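Titin (Homo sapiens, PDB 6H4L) probably serves as a structural component of the muscle sarcomere, its M4 immunoglobulin-like domain forming part of the M-band segment. Local coordinates at residues Phe28-Gln33 with Gly62-Glu67. Sequence-based numbering, arbitrary orientation.
Sequences FILNVQ and GVLTLE
Residues 28-33 and 63-67 run antiparallel as neighbouring strands of a sheet, their axes 4.7 Å apart at closest, and in each of the hydrogen-bonded pairs F28-L66 and L30-L64 the two residues exchange two backbone N-H...O hydrogen bonds. All four have the donor in the carbonyl plane; the straightest runs from L64 N to L30 O (2.8 Å, 172° at the hydrogen). A fifth bond, V32 N to G62 O at 2.8 Å, extends the pairing to G62, whose positive phi of 103° suits glycine; a CB there would collide with V32 O. Buried side chains alternate with more open ones. On the inward face L64 lies across both L30 and V32: its CB meets L30 CD2 at 3.7 Å, while its CD1 reaches V32 CG1 at 3.9 Å and also touches L30 CG. L30 takes the crowded rotamer, CG between backbone N and carbonyl carbon (chi1 66°), which brings the end of its side chain closer to L64. Further along, F28 CD2 meets L66 CD2 more loosely, at 4.3 Å. On the outer face I29 lies alongside V63 and T65, its CG2 4.1 Å from V63 CG1, whereas N31 crosses V63 obliquely and brings OD1 to 3.5 Å from V63 CG2; N31 ND2 is hydrogen-bonded to T12 OG1. This is the central B-E strand pair of an I-set immunoglobulin sandwich, flanked in its sheet by strands 7-11 and 55-60. Its buried face packs on the opposing sheet, with L30 and L66 against W42, V32 and L64 against C83, and F28 and L66 against Y79.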
ATOM      1  N   PHE A  28      -3.749  -4.261   3.325  1.00 18.39           N
ATOM      2  CA  PHE A  28      -3.888  -2.814   3.457  1.00 18.05           C
ATOM      3  C   PHE A  28      -4.569  -2.322   2.192  1.00 20.34           C
ATOM      4  O   PHE A  28      -4.269  -2.787   1.099  1.00 18.91           O
ATOM      5  CB  PHE A  28      -2.526  -2.137   3.590  1.00 19.99           C
ATOM      6  CG  PHE A  28      -1.864  -2.339   4.941  1.00 21.96           C
ATOM      7  CD1 PHE A  28      -2.219  -1.546   6.020  1.00 23.60           C
ATOM      8  CD2 PHE A  28      -0.874  -3.290   5.112  1.00 24.67           C
ATOM      9  CE1 PHE A  28      -1.611  -1.709   7.255  1.00 28.80           C
ATOM     10  CE2 PHE A  28      -0.263  -3.467   6.355  1.00 27.02           C
ATOM     11  CZ  PHE A  28      -0.633  -2.674   7.422  1.00 28.30           C
ATOM     12  N   ILE A  29      -5.475  -1.371   2.334  1.00 18.03           N
ATOM     13  CA  ILE A  29      -6.213  -0.870   1.173  1.00 17.61           C
ATOM     14  C   ILE A  29      -6.261   0.645   1.252  1.00 20.01           C
ATOM     15  O   ILE A  29      -6.484   1.202   2.319  1.00 19.72           O
ATOM     16  CB  ILE A  29      -7.646  -1.437   1.133  1.00 22.42           C
ATOM     17  CG1 ILE A  29      -7.616  -2.964   1.021  1.00 20.54           C
ATOM     18  CG2 ILE A  29      -8.415  -0.861  -0.054  1.00 26.94           C
ATOM     19  CD1 ILE A  29      -8.958  -3.636   1.300  1.00 25.00           C
ATOM     20  N   LEU A  30      -6.030   1.309   0.124  1.00 17.23           N
ATOM     21  CA  LEU A  30      -6.226   2.758   0.071  1.00 18.10           C
ATOM     22  C   LEU A  30      -6.839   3.114  -1.266  1.00 17.86           C
ATOM     23  O   LEU A  30      -6.931   2.287  -2.163  1.00 18.91           O
ATOM     24  CB  LEU A  30      -4.928   3.527   0.307  1.00 19.85           C
ATOM     25  CG  LEU A  30      -3.786   3.437  -0.696  1.00 16.87           C
ATOM     26  CD1 LEU A  30      -2.881   4.649  -0.599  1.00 20.30           C
ATOM     27  CD2 LEU A  30      -2.955   2.174  -0.401  1.00 18.36           C
ATOM     28  N   ASN A  31      -7.326   4.345  -1.388  1.00 17.67           N
ATOM     29  CA  ASN A  31      -7.876   4.779  -2.653  1.00 20.72           C
ATOM     30  C   ASN A  31      -7.202   6.063  -3.094  1.00 19.95           C
ATOM     31  O   ASN A  31      -7.083   6.996  -2.299  1.00 18.10           O
ATOM     32  CB  ASN A  31      -9.368   5.055  -2.513  1.00 19.10           C
ATOM     33  CG  ASN A  31     -10.024   5.324  -3.840  1.00 21.33           C
ATOM     34  OD1 ASN A  31     -10.303   4.410  -4.611  1.00 22.83           O
ATOM     35  ND2 ASN A  31     -10.271   6.592  -4.118  1.00 24.90           N
ATOM     36  N   VAL A  32      -6.734   6.077  -4.338  1.00 17.18           N
ATOM     37  CA  VAL A  32      -6.056   7.257  -4.892  1.00 18.73           C
ATOM     38  C   VAL A  32      -6.817   7.733  -6.124  1.00 18.97           C
ATOM     39  O   VAL A  32      -7.325   6.926  -6.911  1.00 19.21           O
ATOM     40  CB  VAL A  32      -4.573   6.943  -5.238  1.00 21.16           C
ATOM     41  CG1 VAL A  32      -4.484   5.894  -6.345  1.00 21.51           C
ATOM     42  CG2 VAL A  32      -3.796   8.223  -5.602  1.00 18.52           C
ATOM     43  N   GLN A  33      -6.910   9.061  -6.279  1.00 17.64           N
ATOM     44  CA  GLN A  33      -7.451   9.675  -7.476  1.00 18.45           C
ATOM     45  C   GLN A  33      -6.268  10.278  -8.210  1.00 17.70           C
ATOM     46  O   GLN A  33      -5.524  11.077  -7.641  1.00 21.62           O
ATOM     47  CB  GLN A  33      -8.443  10.777  -7.104  1.00 21.21           C
ATOM     48  CG  GLN A  33      -9.689  10.255  -6.375  1.00 22.06           C
ATOM     49  CD  GLN A  33     -10.636  11.370  -5.946  1.00 26.20           C
ATOM     50  OE1 GLN A  33     -10.253  12.542  -5.878  1.00 29.47           O
ATOM     51  NE2 GLN A  33     -11.886  11.002  -5.645  1.00 27.99           N
ATOM     52  N   GLY A  62      -7.594   2.830  -9.158  1.00 21.40           N
ATOM     53  CA  GLY A  62      -7.278   3.696  -8.034  1.00 22.62           C
ATOM     54  C   GLY A  62      -7.472   3.052  -6.666  1.00 16.09           C
ATOM     55  O   GLY A  62      -7.028   3.592  -5.658  1.00 19.12           O
ATOM     56  N   VAL A  63      -8.140   1.908  -6.632  1.00 17.99           N
ATOM     57  CA  VAL A  63      -8.196   1.150  -5.380  1.00 17.51           C
ATOM     58  C   VAL A  63      -6.912   0.328  -5.300  1.00 17.14           C
ATOM     59  O   VAL A  63      -6.685  -0.528  -6.153  1.00 18.17           O
ATOM     60  CB  VAL A  63      -9.407   0.216  -5.326  1.00 18.15           C
ATOM     61  CG1 VAL A  63      -9.406  -0.571  -4.014  1.00 20.43           C
ATOM     62  CG2 VAL A  63     -10.711   1.005  -5.463  1.00 22.76           C
ATOM     63  N   LEU A  64      -6.078   0.607  -4.294  1.00 16.68           N
ATOM     64  CA  LEU A  64      -4.759  -0.011  -4.163  1.00 16.88           C
ATOM     65  C   LEU A  64      -4.833  -1.003  -3.020  1.00 20.01           C
ATOM     66  O   LEU A  64      -5.285  -0.638  -1.942  1.00 19.60           O
ATOM     67  CB  LEU A  64      -3.711   1.043  -3.819  1.00 17.04           C
ATOM     68  CG  LEU A  64      -3.735   2.278  -4.719  1.00 19.07           C
ATOM     69  CD1 LEU A  64      -2.576   3.171  -4.302  1.00 20.98           C
ATOM     70  CD2 LEU A  64      -3.627   1.864  -6.172  1.00 19.66           C
ATOM     71  N   THR A  65      -4.389  -2.240  -3.243  1.00 18.53           N
ATOM     72  CA  THR A  65      -4.420  -3.255  -2.182  1.00 17.93           C
ATOM     73  C   THR A  65      -3.048  -3.896  -2.087  1.00 22.21           C
ATOM     74  O   THR A  65      -2.456  -4.248  -3.115  1.00 23.01           O
ATOM     75  CB  THR A  65      -5.476  -4.354  -2.464  1.00 20.21           C
ATOM     76  OG1 THR A  65      -6.764  -3.741  -2.680  1.00 23.36           O
ATOM     77  CG2 THR A  65      -5.579  -5.350  -1.300  1.00 25.17           C
ATOM     78  N   LEU A  66      -2.544  -4.012  -0.859  1.00 19.85           N
ATOM     79  CA  LEU A  66      -1.341  -4.795  -0.577  1.00 17.38           C
ATOM     80  C   LEU A  66      -1.794  -5.989   0.228  1.00 20.73           C
ATOM     81  O   LEU A  66      -2.494  -5.835   1.219  1.00 24.38           O
ATOM     82  CB  LEU A  66      -0.332  -3.992   0.245  1.00 18.90           C
ATOM     83  CG  LEU A  66       0.877  -4.804   0.763  1.00 21.53           C
ATOM     84  CD1 LEU A  66       1.719  -5.265  -0.412  1.00 25.94           C
ATOM     85  CD2 LEU A  66       1.729  -3.975   1.737  1.00 22.41           C
ATOM     86  N   GLU A  67      -1.382  -7.171  -0.190  1.00 22.50           N
ATOM     87  CA  GLU A  67      -1.755  -8.363   0.537  1.00 22.21           C
ATOM     88  C   GLU A  67      -0.478  -9.037   1.025  1.00 26.95           C
ATOM     89  O   GLU A  67       0.456  -9.223   0.250  1.00 26.27           O
ATOM     90  CB  GLU A  67      -2.548  -9.280  -0.377  1.00 22.63           C
ATOM     91  CG  GLU A  67      -2.912 -10.611   0.247  1.00 29.83           C
ATOM     92  CD  GLU A  67      -3.720 -11.450  -0.713  1.00 41.56           C
ATOM     93  OE1 GLU A  67      -3.142 -11.932  -1.711  1.00 43.97           O
ATOM     94  OE2 GLU A  67      -4.938 -11.590  -0.492  1.00 40.70           O
TER